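Local coordinates for Sys-1 protein (Caenorhabditis elegans, PDB 3C2G) that acts as a beta-catenin-type transcription coregulator in the Wnt asymmetry pathway, using its armadillo domain to bind the TCF transcription factor POP-1 directly, at residues A[470-475]-A[526-531]; A[404-409]-A[461-466]; A[50-55]-A[102-107]. All coordinates share one frame; numbering follows the deposited sequence.

Interaction 1: A[470-475]-A[526-531]; sequences LLLRTP and ISLLLV
Leu-472 and Val-531 stand closest in the backbone, their CA atoms 7.0 Å apart, where the C-terminal end of helix 457-472 passes the flank of helix 515-535. The contact is mainly aliphatic and buries 159 Å² over both sides. Val-531 meets two residues with its two methyls: CG1 lies 3.6 Å from Leu-472 CB, while CG2 faces the middle of the arginine chain, 4.1 Å from Arg-473 CD. With CG1 anti to the backbone N (chi1 169°), the valine fork straddles the pair 472-473. Leu-472 points at the opposite helix and also uses its tip, CD1, which reaches Leu-528 CD1 at 3.9 Å. These two leucine side chains cross at about a right angle, a methyl-to-methyl meeting. Leu-528 does not aim directly at its partner from the backbone; CG anti to N (chi1 177°) swings one branch toward Leu-472, and the same side chain packs on Leu-465, Phe-468 and Ile-469 of helix 457-472. Arg-473 is exposed and offers methylene rather than guanidinium to the valine.

Behind this surface the helix end is tied off locally. Leu-470 O accepts from Arg-473 N at 3.2 Å and from Thr-474 OG1 at 2.7 Å, the two donors arriving from opposite faces of its carbonyl plane. The hydroxyl bond makes a C=O...donor angle of 141°. Leu-471 O is engaged as well, by Thr-474 N.

Chemically this is van der Waals packing of neighbouring helices in an armadillo superhelix. The leucines lie on the buried side and the arginine chain borders solvent, so hydrophobic burial probably contributes most; polar bonds are absent between 470-475 and 526-531, although further back Ser-462 O and Arg-524 NH1 join the same two helices.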
loop_
_atom_site.group_PDB
_atom_site.type_symbol
_atom_site.label_atom_id
_atom_site.label_comp_id
_atom_site.label_asym_id
_atom_site.label_seq_id
_atom_site.Cartn_x
_atom_site.Cartn_y
_atom_site.Cartn_z
ATOM N N LEU A 470 -15.248 -3.030 -24.526
ATOM C CA LEU A 470 -15.783 -1.675 -24.437
ATOM C C LEU A 470 -15.431 -0.787 -25.633
ATOM O O LEU A 470 -16.276 -0.028 -26.111
ATOM C CB LEU A 470 -15.343 -1.009 -23.140
ATOM C CG LEU A 470 -15.811 -1.696 -21.857
ATOM C CD1 LEU A 470 -15.268 -0.965 -20.621
ATOM C CD2 LEU A 470 -17.333 -1.819 -21.808
ATOM N N LEU A 471 -14.190 -0.867 -26.109
ATOM C CA LEU A 471 -13.791 -0.113 -27.293
ATOM C C LEU A 471 -14.680 -0.454 -28.490
ATOM O O LEU A 471 -15.145 0.439 -29.186
ATOM C CB LEU A 471 -12.328 -0.346 -27.643
ATOM C CG LEU A 471 -11.328 0.472 -26.833
ATOM C CD1 LEU A 471 -9.919 -0.084 -27.020
ATOM C CD2 LEU A 471 -11.384 1.962 -27.172
ATOM N N LEU A 472 -14.940 -1.740 -28.698
ATOM C CA LEU A 472 -15.687 -2.183 -29.869
ATOM C C LEU A 472 -17.176 -1.901 -29.741
ATOM O O LEU A 472 -17.884 -1.945 -30.727
ATOM C CB LEU A 472 -15.446 -3.665 -30.173
ATOM C CG LEU A 472 -14.021 -4.139 -30.475
ATOM C CD1 LEU A 472 -14.027 -5.632 -30.602
ATOM C CD2 LEU A 472 -13.406 -3.516 -31.724
ATOM N N ARG A 473 -17.647 -1.594 -28.540
ATOM C CA ARG A 473 -19.051 -1.249 -28.339
ATOM C C ARG A 473 -19.254 0.257 -28.319
ATOM O O ARG A 473 -20.364 0.741 -28.115
ATOM C CB ARG A 473 -19.573 -1.860 -27.049
ATOM C CG ARG A 473 -19.926 -3.321 -27.172
ATOM C CD ARG A 473 -20.112 -3.954 -25.812
ATOM N NE ARG A 473 -21.332 -3.492 -25.160
ATOM C CZ ARG A 473 -21.571 -3.584 -23.852
ATOM N NH1 ARG A 473 -20.661 -4.126 -23.038
ATOM N NH2 ARG A 473 -22.725 -3.129 -23.358
ATOM N N THR A 474 -18.169 0.993 -28.528
ATOM C CA THR A 474 -18.193 2.449 -28.542
ATOM C C THR A 474 -18.459 2.915 -29.973
ATOM O O THR A 474 -17.654 2.661 -30.864
ATOM C CB THR A 474 -16.852 3.006 -28.023
ATOM O OG1 THR A 474 -16.695 2.635 -26.653
ATOM C CG2 THR A 474 -16.808 4.489 -28.125
ATOM N N PRO A 475 -19.590 3.599 -30.190
ATOM C CA PRO A 475 -20.125 3.958 -31.514
ATOM C C PRO A 475 -19.138 4.688 -32.430
ATOM O O PRO A 475 -19.025 4.333 -33.599
ATOM C CB PRO A 475 -21.309 4.875 -31.177
ATOM C CG PRO A 475 -21.741 4.439 -29.824
ATOM C CD PRO A 475 -20.456 4.094 -29.104
ATOM N N ILE A 526 -15.678 -15.270 -24.215
ATOM C CA ILE A 526 -16.904 -15.610 -24.931
ATOM C C ILE A 526 -17.586 -14.311 -25.400
ATOM O O ILE A 526 -18.043 -14.191 -26.538
ATOM C CB ILE A 526 -17.857 -16.465 -24.042
ATOM C CG1 ILE A 526 -17.181 -17.771 -23.601
ATOM C CG2 ILE A 526 -19.182 -16.751 -24.753
ATOM C CD1 ILE A 526 -16.417 -18.507 -24.695
ATOM N N SER A 527 -17.598 -13.327 -24.517
ATOM C CA SER A 527 -18.321 -12.100 -24.757
ATOM C C SER A 527 -17.611 -11.240 -25.798
ATOM O O SER A 527 -18.248 -10.552 -26.591
ATOM C CB SER A 527 -18.509 -11.371 -23.429
ATOM O OG SER A 527 -18.760 -10.011 -23.630
ATOM N N LEU A 528 -16.288 -11.298 -25.821
ATOM C CA LEU A 528 -15.533 -10.563 -26.828
ATOM C C LEU A 528 -15.615 -11.217 -28.222
ATOM O O LEU A 528 -15.574 -10.522 -29.241
ATOM C CB LEU A 528 -14.079 -10.366 -26.381
ATOM C CG LEU A 528 -13.106 -9.673 -27.338
ATOM C CD1 LEU A 528 -13.600 -8.311 -27.773
ATOM C CD2 LEU A 528 -11.740 -9.560 -26.706
ATOM N N LEU A 529 -15.726 -12.539 -28.280
ATOM C CA LEU A 529 -15.855 -13.201 -29.567
ATOM C C LEU A 529 -17.195 -12.818 -30.215
ATOM O O LEU A 529 -17.256 -12.601 -31.428
ATOM C CB LEU A 529 -15.712 -14.707 -29.437
ATOM C CG LEU A 529 -14.326 -15.218 -29.042
ATOM C CD1 LEU A 529 -14.380 -16.721 -28.807
ATOM C CD2 LEU A 529 -13.260 -14.866 -30.082
ATOM N N LEU A 530 -18.236 -12.692 -29.388
ATOM C CA LEU A 530 -19.543 -12.188 -29.811
ATOM C C LEU A 530 -19.505 -10.758 -30.357
ATOM O O LEU A 530 -20.026 -10.475 -31.451
ATOM C CB LEU A 530 -20.534 -12.259 -28.654
ATOM C CG LEU A 530 -21.047 -13.671 -28.383
ATOM C CD1 LEU A 530 -22.016 -13.653 -27.233
ATOM C CD2 LEU A 530 -21.702 -14.278 -29.648
ATOM N N VAL A 531 -18.896 -9.864 -29.583
ATOM C CA VAL A 531 -18.768 -8.474 -29.966
ATOM C C VAL A 531 -18.030 -8.358 -31.293
ATOM O O VAL A 531 -18.485 -7.651 -32.170
ATOM C CB VAL A 531 -18.088 -7.632 -28.855
ATOM C CG1 VAL A 531 -17.731 -6.276 -29.364
ATOM C CG2 VAL A 531 -19.016 -7.501 -27.645
#

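Interaction 2: A[404-409]-A[461-466]; sequences TLNNFL and RSTILR
Asn-406 of helix 388-409 reaches across to Thr-463 and Arg-466 of helix 457-472 with its amide nitrogen, and almost the whole contact of 119 Å² gathers round that one group. The nearest backbone pair is Asn-406 with Arg-466, CA to CA 7.5 Å.

The polar approaches centre on the amide. Asn-406 ND2 lies 3.6 Å from Thr-463 O, too long to count as a hydrogen bond and probably at most a weak electrostatic attraction. The real polar tie of the amide is at its other end: OD1 is hydrogen-bonded to Ser-467 OG, one helical turn beyond Thr-463, and the same serine hydroxyl makes a weak hydrogen bond to Thr-463 O. Thr-463 in turn keeps its OG1 within its own helix, bonded to Glu-459 O.

The remaining approaches are van der Waals. ND2 is 3.7 Å from Arg-466 CB and 3.9 Å from Arg-466 CD, so the nitrogen rests against the aliphatic part of the arginine chain. On the threonine side, CG2 comes within 4.0 Å of Asn-406 ND2. The arginine chain bends at chi2 (-92°) and packs on Arg-524 of helix 515-535; its guanidinium plane stands at 80° to the amide.

Next along the helix, Asn-407 leaves its backbone pointing away and takes no part across the two segments. Its OD1 hydrogen-bonds to the backbone of the bound peptide, reminiscent of the groove asparagines that hold extended peptides in other armadillo proteins.

The chemistry implies a buried amide whose rotation is probably set by one bond, OD1 to the serine, while its nitrogen faces a carbonyl and, next to it, arginine methylenes. This places the contact one residue from an asparagine that bonds the peptide.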
loop_
_atom_site.group_PDB
_atom_site.type_symbol
_atom_site.label_atom_id
_atom_site.label_comp_id
_atom_site.label_asym_id
_atom_site.label_seq_id
_atom_site.Cartn_x
_atom_site.Cartn_y
_atom_site.Cartn_z
ATOM N N THR A 404 -8.429 2.382 -15.913
ATOM C CA THR A 404 -8.861 3.764 -15.987
ATOM C C THR A 404 -9.614 4.011 -17.293
ATOM O O THR A 404 -10.660 4.663 -17.281
ATOM C CB THR A 404 -7.681 4.732 -15.883
ATOM O OG1 THR A 404 -6.912 4.397 -14.728
ATOM C CG2 THR A 404 -8.171 6.178 -15.796
ATOM N N LEU A 405 -9.087 3.482 -18.398
ATOM C CA LEU A 405 -9.745 3.589 -19.695
ATOM C C LEU A 405 -11.168 3.070 -19.625
ATOM O O LEU A 405 -12.086 3.728 -20.089
ATOM C CB LEU A 405 -8.973 2.844 -20.797
ATOM C CG LEU A 405 -9.547 2.901 -22.238
ATOM C CD1 LEU A 405 -9.645 4.325 -22.735
ATOM C CD2 LEU A 405 -8.734 2.052 -23.231
ATOM N N ASN A 406 -11.334 1.905 -19.015
ATOM C CA ASN A 406 -12.616 1.224 -18.948
ATOM C C ASN A 406 -13.647 1.989 -18.135
ATOM O O ASN A 406 -14.827 1.998 -18.484
ATOM C CB ASN A 406 -12.439 -0.199 -18.415
ATOM C CG ASN A 406 -11.587 -1.080 -19.341
ATOM O OD1 ASN A 406 -11.254 -0.696 -20.468
ATOM N ND2 ASN A 406 -11.237 -2.272 -18.862
ATOM N N ASN A 407 -13.201 2.657 -17.074
ATOM C CA ASN A 407 -14.069 3.556 -16.305
ATOM C C ASN A 407 -14.551 4.771 -17.097
ATOM O O ASN A 407 -15.617 5.300 -16.810
ATOM C CB ASN A 407 -13.402 3.981 -14.996
ATOM C CG ASN A 407 -13.268 2.829 -14.009
ATOM O OD1 ASN A 407 -14.001 1.837 -14.097
ATOM N ND2 ASN A 407 -12.316 2.942 -13.078
ATOM N N PHE A 408 -13.779 5.195 -18.099
ATOM C CA PHE A 408 -14.212 6.251 -19.027
ATOM C C PHE A 408 -15.232 5.760 -20.055
ATOM O O PHE A 408 -16.249 6.404 -20.276
ATOM C CB PHE A 408 -13.029 6.848 -19.795
ATOM C CG PHE A 408 -12.150 7.729 -18.980
ATOM C CD1 PHE A 408 -12.674 8.786 -18.259
ATOM C CD2 PHE A 408 -10.781 7.522 -18.963
ATOM C CE1 PHE A 408 -11.851 9.603 -17.507
ATOM C CE2 PHE A 408 -9.945 8.338 -18.214
ATOM C CZ PHE A 408 -10.484 9.381 -17.483
ATOM N N LEU A 409 -14.949 4.627 -20.693
ATOM C CA LEU A 409 -15.717 4.193 -21.861
ATOM C C LEU A 409 -17.191 3.909 -21.561
ATOM O O LEU A 409 -18.016 3.940 -22.461
ATOM C CB LEU A 409 -15.044 3.012 -22.568
ATOM C CG LEU A 409 -13.661 3.278 -23.178
ATOM C CD1 LEU A 409 -12.940 1.993 -23.601
ATOM C CD2 LEU A 409 -13.735 4.263 -24.333
ATOM N N ARG A 461 -4.670 -9.753 -18.328
ATOM C CA ARG A 461 -5.281 -10.343 -19.520
ATOM C C ARG A 461 -6.793 -10.262 -19.442
ATOM O O ARG A 461 -7.464 -10.060 -20.436
ATOM C CB ARG A 461 -4.809 -11.788 -19.713
ATOM C CG ARG A 461 -3.328 -11.858 -20.002
ATOM C CD ARG A 461 -2.790 -13.251 -20.214
ATOM N NE ARG A 461 -1.507 -13.119 -20.894
ATOM C CZ ARG A 461 -0.678 -14.115 -21.181
ATOM N NH1 ARG A 461 -0.971 -15.365 -20.833
ATOM N NH2 ARG A 461 0.454 -13.847 -21.817
ATOM N N SER A 462 -7.324 -10.388 -18.241
ATOM C CA SER A 462 -8.741 -10.227 -18.044
ATOM C C SER A 462 -9.164 -8.788 -18.359
ATOM O O SER A 462 -10.189 -8.572 -19.008
ATOM C CB SER A 462 -9.096 -10.595 -16.609
ATOM O OG SER A 462 -10.491 -10.584 -16.420
ATOM N N THR A 463 -8.360 -7.819 -17.915
ATOM C CA THR A 463 -8.656 -6.387 -18.082
ATOM C C THR A 463 -8.529 -5.960 -19.544
ATOM O O THR A 463 -9.276 -5.112 -20.021
ATOM C CB THR A 463 -7.717 -5.519 -17.195
ATOM O OG1 THR A 463 -7.865 -5.912 -15.829
ATOM C CG2 THR A 463 -8.036 -4.035 -17.308
ATOM N N ILE A 464 -7.581 -6.558 -20.253
ATOM C CA ILE A 464 -7.398 -6.270 -21.666
ATOM C C ILE A 464 -8.624 -6.703 -22.479
ATOM O O ILE A 464 -9.074 -5.965 -23.362
ATOM C CB ILE A 464 -6.144 -6.943 -22.219
ATOM C CG1 ILE A 464 -4.891 -6.258 -21.665
ATOM C CG2 ILE A 464 -6.145 -6.903 -23.747
ATOM C CD1 ILE A 464 -3.608 -7.011 -21.950
ATOM N N LEU A 465 -9.166 -7.883 -22.174
ATOM C CA LEU A 465 -10.326 -8.375 -22.897
ATOM C C LEU A 465 -11.460 -7.382 -22.724
ATOM O O LEU A 465 -12.180 -7.065 -23.682
ATOM C CB LEU A 465 -10.753 -9.765 -22.421
ATOM C CG LEU A 465 -9.755 -10.894 -22.638
ATOM C CD1 LEU A 465 -10.295 -12.198 -22.039
ATOM C CD2 LEU A 465 -9.411 -11.067 -24.116
ATOM N N ARG A 466 -11.592 -6.884 -21.499
ATOM C CA ARG A 466 -12.629 -5.921 -21.172
ATOM C C ARG A 466 -12.453 -4.629 -21.986
ATOM O O ARG A 466 -13.417 -4.090 -22.526
ATOM C CB ARG A 466 -12.622 -5.629 -19.673
ATOM C CG ARG A 466 -13.998 -5.645 -19.054
ATOM C CD ARG A 466 -14.622 -4.293 -19.046
ATOM N NE ARG A 466 -16.080 -4.374 -19.099
ATOM C CZ ARG A 466 -16.884 -3.915 -18.150
ATOM N NH1 ARG A 466 -16.359 -3.350 -17.063
ATOM N NH2 ARG A 466 -18.200 -4.009 -18.291
#

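Interaction 3: A[50-55]-A[102-107]; sequences CVQQIL and VQMFCP
Met-104, modelled as selenomethionine, curls against Gln-52 and Leu-55, and the three residues carry nearly all of this 139 Å² contact. The closest CA atoms are those of Leu-55 and Met-104, 7.8 Å apart. From the backbone both of these residues point toward each other's segment, and their side chains approach at a slant. Leu-55 CD1 lies 4.0 Å from Met-104 CG, so a leucine methyl meets the root of the methionine chain. Further out, the chain folds back and does not extend. The bend at chi2 (-56°) lays SE alongside the leucine, 4.1 Å from Leu-55 CB, and a second at chi3 (-64°) turns the terminal methyl to the backbone, with CE 3.9 Å from Leu-55 O.

Gln-52 approaches the selenium from another direction. Its CG is anti to the backbone N, and a kink at chi2 (54°) brings the amide round so that NE2 stands 3.8 Å from Met-104 SE, a van der Waals distance. The amide is not dependent on selenium for polar partners: OE1 is hydrogen-bonded to Gln-100 NE2, and NE2 to Asn-56 OD1. These two bonds probably fix the rotation of the amide and so decide which atom faces the methionine.

Met-104 sits inside a type I turn from Gln-103 to Cys-106, whose closing bond joins Cys-106 N to Gln-103 O at 3.2 Å. The next residue, Phe-105, faces elsewhere, making edge-to-face pairs with Phe-115 and Phe-160. Around the contact, helix 71-90 backs Leu-55 through Phe-88, helix 115-122 touches Met-104 through Phe-115, and helix 154-164 covers Val-102, placing the contact among all-helical layers near the N-terminal end of the domain.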
loop_
_atom_site.group_PDB
_atom_site.type_symbol
_atom_site.label_atom_id
_atom_site.label_comp_id
_atom_site.label_asym_id
_atom_site.label_seq_id
_atom_site.Cartn_x
_atom_site.Cartn_y
_atom_site.Cartn_z
ATOM N N CYS A 50 24.278 -10.012 38.381
ATOM C CA CYS A 50 25.164 -8.870 38.153
ATOM C C CYS A 50 24.409 -7.764 37.404
ATOM O O CYS A 50 24.413 -6.607 37.814
ATOM C CB CYS A 50 26.403 -9.317 37.374
ATOM S SG CYS A 50 27.532 -7.980 36.862
ATOM N N VAL A 51 23.729 -8.145 36.322
ATOM C CA VAL A 51 22.877 -7.234 35.566
ATOM C C VAL A 51 21.702 -6.717 36.408
ATOM O O VAL A 51 21.431 -5.521 36.420
ATOM C CB VAL A 51 22.389 -7.891 34.242
ATOM C CG1 VAL A 51 21.316 -7.045 33.554
ATOM C CG2 VAL A 51 23.564 -8.126 33.307
ATOM N N GLN A 52 21.020 -7.609 37.121
ATOM C CA GLN A 52 19.912 -7.193 37.988
ATOM C C GLN A 52 20.314 -6.137 39.028
ATOM O O GLN A 52 19.566 -5.176 39.263
ATOM C CB GLN A 52 19.260 -8.393 38.677
ATOM C CG GLN A 52 17.823 -8.133 39.130
ATOM C CD GLN A 52 16.914 -7.634 37.989
ATOM O OE1 GLN A 52 16.735 -8.316 36.970
ATOM N NE2 GLN A 52 16.341 -6.441 38.167
ATOM N N GLN A 53 21.484 -6.332 39.642
ATOM C CA GLN A 53 22.050 -5.387 40.608
ATOM C C GLN A 53 22.210 -4.002 39.992
ATOM O O GLN A 53 21.791 -3.012 40.593
ATOM C CB GLN A 53 23.422 -5.860 41.120
ATOM C CG GLN A 53 23.393 -6.995 42.117
ATOM C CD GLN A 53 24.787 -7.372 42.633
ATOM O OE1 GLN A 53 25.695 -7.704 41.855
ATOM N NE2 GLN A 53 24.958 -7.326 43.957
ATOM N N ILE A 54 22.828 -3.939 38.809
ATOM C CA ILE A 54 23.005 -2.672 38.095
ATOM C C ILE A 54 21.658 -2.057 37.714
ATOM O O ILE A 54 21.440 -0.855 37.907
ATOM C CB ILE A 54 23.847 -2.832 36.814
ATOM C CG1 ILE A 54 25.130 -3.630 37.088
ATOM C CG2 ILE A 54 24.126 -1.465 36.178
ATOM C CD1 ILE A 54 26.361 -2.810 37.306
ATOM N N LEU A 55 20.758 -2.876 37.175
ATOM C CA LEU A 55 19.453 -2.386 36.758
ATOM C C LEU A 55 18.735 -1.795 37.955
ATOM O O LEU A 55 18.107 -0.734 37.854
ATOM C CB LEU A 55 18.605 -3.490 36.110
ATOM C CG LEU A 55 19.015 -4.009 34.721
ATOM C CD1 LEU A 55 18.096 -5.153 34.272
ATOM C CD2 LEU A 55 19.040 -2.888 33.683
ATOM N N VAL A 102 13.823 -5.450 29.611
ATOM C CA VAL A 102 12.402 -5.340 29.283
ATOM C C VAL A 102 11.521 -5.434 30.532
ATOM O O VAL A 102 10.544 -4.686 30.660
ATOM C CB VAL A 102 11.973 -6.412 28.246
ATOM C CG1 VAL A 102 10.462 -6.350 27.960
ATOM C CG2 VAL A 102 12.776 -6.264 26.953
ATOM N N GLN A 103 11.875 -6.339 31.454
ATOM C CA GLN A 103 11.079 -6.554 32.669
ATOM C C GLN A 103 11.038 -5.333 33.578
ATOM O O GLN A 103 10.093 -5.179 34.348
ATOM C CB GLN A 103 11.565 -7.774 33.458
ATOM C CG GLN A 103 11.163 -9.127 32.853
ATOM C CD GLN A 103 11.931 -10.311 33.456
ATOM O OE1 GLN A 103 12.843 -10.132 34.272
ATOM N NE2 GLN A 103 11.568 -11.527 33.042
HETATM N N MSE A 104 12.057 -4.473 33.482
HETATM C CA MSE A 104 12.099 -3.220 34.243
HETATM C C MSE A 104 10.955 -2.295 33.879
HETATM O O MSE A 104 10.536 -1.469 34.682
HETATM C CB MSE A 104 13.422 -2.482 34.031
HETATM C CG MSE A 104 14.647 -3.192 34.615
HETATM SE SE MSE A 104 14.498 -3.587 36.546
HETATM C CE MSE A 104 14.435 -1.758 37.225
ATOM N N PHE A 105 10.456 -2.431 32.655
ATOM C CA PHE A 105 9.395 -1.571 32.169
ATOM C C PHE A 105 8.021 -1.981 32.666
ATOM O O PHE A 105 7.074 -1.187 32.614
ATOM C CB PHE A 105 9.414 -1.526 30.652
ATOM C CG PHE A 105 10.448 -0.607 30.096
ATOM C CD1 PHE A 105 10.146 0.734 29.862
ATOM C CD2 PHE A 105 11.730 -1.075 29.806
ATOM C CE1 PHE A 105 11.106 1.587 29.337
ATOM C CE2 PHE A 105 12.689 -0.227 29.287
ATOM C CZ PHE A 105 12.381 1.104 29.051
ATOM N N CYS A 106 7.922 -3.214 33.152
ATOM C CA CYS A 106 6.678 -3.744 33.685
ATOM C C CYS A 106 6.197 -2.960 34.911
ATOM O O CYS A 106 6.955 -2.760 35.857
ATOM C CB CYS A 106 6.848 -5.218 34.024
ATOM S SG CYS A 106 5.326 -5.979 34.584
ATOM N N PRO A 107 4.928 -2.509 34.895
ATOM C CA PRO A 107 4.460 -1.677 36.002
ATOM C C PRO A 107 4.295 -2.488 37.293
ATOM O O PRO A 107 3.819 -3.626 37.256
ATOM C CB PRO A 107 3.117 -1.143 35.497
ATOM C CG PRO A 107 2.649 -2.152 34.509
ATOM C CD PRO A 107 3.876 -2.745 33.888
#

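Interactions 1 and 2 are neighbours, their centres 11 Å apart, and share helix 457-472, which packs on helices 388-409 and 515-535 along the same stretch. They touch directly: Leu-470 CD1 lies 3.7 Å from Asn-406 CB, and Leu-528 CD2 lies 3.8 Å from Leu-465 CD2. Interaction 3 belongs to the other end of the elongated chain, with its centre about 61 Å from the centre of interaction 2 and 72 Å from that of interaction 1, and nothing touches between them. Of the three, interaction 2 is the one tied to the bound peptide, through Asn-407 in its segment 404-409.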